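Side-chain contact in 26S proteasome regulatory subunit rpn10 (Schizosaccharomyces pombe, PDB 2X5N), which protects ubiquitin chains against disassembly by deubiquitinating enzymes as a subunit of the 26S proteasome, thereby promoting protein degradation: residues A[20-23]-A[24-28]. Numbering follows the deposited sequence. Where two conformers were deposited one is given.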
loop_
_atom_site.group_PDB
_atom_site.type_symbol
_atom_site.label_atom_id
_atom_site.label_comp_id
_atom_site.label_asym_id
_atom_site.label_seq_id
_atom_site.Cartn_x
_atom_site.Cartn_y
_atom_site.Cartn_z
ATOM N N TYR A 20 -0.878 9.262 15.248
ATOM C CA TYR A 20 0.435 8.808 14.772
ATOM C C TYR A 20 1.243 10.063 14.492
ATOM O O TYR A 20 0.712 11.040 13.992
ATOM C CB TYR A 20 0.310 7.940 13.504
ATOM C CG TYR A 20 -0.394 6.633 13.743
ATOM C CD1 TYR A 20 0.296 5.424 13.764
ATOM C CD2 TYR A 20 -1.760 6.610 14.011
ATOM C CE1 TYR A 20 -0.364 4.239 14.022
ATOM C CE2 TYR A 20 -2.423 5.423 14.269
ATOM C CZ TYR A 20 -1.716 4.253 14.277
ATOM O OH TYR A 20 -2.391 3.088 14.545
ATOM N N ILE A 21 2.529 10.050 14.833
ATOM C CA ILE A 21 3.346 11.242 14.764
ATOM C C ILE A 21 3.842 11.468 13.344
ATOM O O ILE A 21 4.386 10.565 12.740
ATOM C CB ILE A 21 4.539 11.145 15.748
ATOM C CG1 ILE A 21 4.029 11.260 17.188
ATOM C CG2 ILE A 21 5.530 12.269 15.505
ATOM C CD1 ILE A 21 5.089 11.020 18.235
ATOM N N PRO A 22 3.644 12.677 12.800
ATOM C CA PRO A 22 2.900 13.813 13.364
ATOM C C PRO A 22 1.398 13.785 13.022
ATOM O O PRO A 22 0.583 14.351 13.760
ATOM C CB PRO A 22 3.581 15.013 12.709
ATOM C CG PRO A 22 3.983 14.479 11.345
ATOM C CD PRO A 22 4.369 13.048 11.570
ATOM N N THR A 23 1.050 13.138 11.909
ATOM C CA THR A 23 -0.328 12.772 11.584
ATOM C C THR A 23 -0.271 11.387 10.961
ATOM O O THR A 23 0.772 10.952 10.503
ATOM C CB THR A 23 -0.985 13.723 10.567
ATOM O OG1 THR A 23 -0.280 13.659 9.326
ATOM C CG2 THR A 23 -1.007 15.148 11.104
ATOM N N ARG A 24 -1.403 10.705 10.884
ATOM C CA ARG A 24 -1.481 9.458 10.151
ATOM C C ARG A 24 -0.985 9.627 8.738
ATOM O O ARG A 24 -0.206 8.825 8.250
ATOM C CB ARG A 24 -2.904 8.948 10.135
ATOM C CG ARG A 24 -3.401 8.447 11.456
ATOM C CD ARG A 24 -4.828 7.865 11.299
ATOM N NE ARG A 24 -5.411 7.550 12.597
ATOM C CZ ARG A 24 -6.597 6.992 12.776
ATOM N NH1 ARG A 24 -7.344 6.626 11.744
ATOM N NH2 ARG A 24 -7.026 6.781 14.006
ATOM N N PHE A 25 -1.443 10.672 8.054
ATOM C CA PHE A 25 -1.041 10.857 6.678
ATOM C C PHE A 25 0.468 10.989 6.531
ATOM O O PHE A 25 1.071 10.351 5.653
ATOM C CB PHE A 25 -1.710 12.072 6.057
ATOM C CG PHE A 25 -1.342 12.212 4.626
ATOM C CD1 PHE A 25 -1.969 11.423 3.660
ATOM C CD2 PHE A 25 -0.277 12.991 4.242
ATOM C CE1 PHE A 25 -1.576 11.464 2.340
ATOM C CE2 PHE A 25 0.110 13.047 2.905
ATOM C CZ PHE A 25 -0.544 12.282 1.965
ATOM N N GLU A 26 1.078 11.820 7.374
ATOM C CA GLU A 26 2.499 12.105 7.261
ATOM C C GLU A 26 3.364 10.935 7.707
ATOM O O GLU A 26 4.463 10.715 7.202
ATOM C CB GLU A 26 2.831 13.358 8.054
ATOM C CG GLU A 26 2.360 14.633 7.362
ATOM C CD GLU A 26 3.114 14.873 6.068
ATOM O OE1 GLU A 26 4.341 14.633 6.058
ATOM O OE2 GLU A 26 2.487 15.287 5.066
ATOM N N ALA A 27 2.851 10.196 8.670
ATOM C CA ALA A 27 3.444 8.944 9.116
ATOM C C ALA A 27 3.578 7.925 8.007
ATOM O O ALA A 27 4.572 7.237 7.821
ATOM C CB ALA A 27 2.822 8.409 10.364
ATOM N N GLN A 28 2.479 7.838 7.277
ATOM C CA GLN A 28 2.379 6.976 6.127
ATOM C C GLN A 28 3.379 7.437 5.072
ATOM O O GLN A 28 4.081 6.628 4.457
ATOM C CB GLN A 28 0.917 7.012 5.608
ATOM C CG GLN A 28 0.748 6.691 4.168
ATOM C CD GLN A 28 -0.670 6.928 3.763
ATOM O OE1 GLN A 28 -1.434 5.997 3.583
ATOM N NE2 GLN A 28 -1.047 8.203 3.655
#
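Thr23 and Ala27 are joined through the backbone, Ala27 N donating to Thr23 O at 2.9 Å as the first turn of helix 24-42 leaves a loop that bends at the cis peptide before Pro22. Thr23 stands at the N-cap. Rotated to chi1 63°, where its own N and C flank it, the hydroxyl reaches forward, and Thr23 OG1 accepts from Glu26 N at 3.0 Å, the N-H pointing at it to within about twenty degrees of straight. Thr23 thus accepts twice, its carbonyl in the first regular helix bond and its hydroxyl from an amide ahead of that bond; threonine suits the post because a hydroxyl one carbon from the backbone can fold back to the third amide of the helix. A valine here would probably leave Glu26 N without its capping acceptor and weaken the start of the helix. Glu26 runs alongside Thr23, and Glu26 CB meets Pro22 CG at 3.7 Å, so the rigid ring packs on the aliphatic root of the glutamate. On another side of the turn, Ala27 CB lies 4.0 Å from Tyr20 CB; the alanine methyl is small enough to sit close to the loop, 3.6 Å from Ile21 O. The extended Arg24 chain passes Tyr20, Arg24 CG lying 3.5 Å from Tyr20 CD2, with guanidinium and ring planes nearly perpendicular at 89°. Salt bridges to Asp19 and Glu145 hold the guanidinium, while Tyr20 OH bonds to Ile170 O and Gly144 N. The whole is a threonine N-cap at the first helix after strand 3-9 of the von Willebrand factor A domain, tied by Tyr20 and Arg24 to the loop after strand 136-143 and, through Tyr20, to the end of strand 166-170.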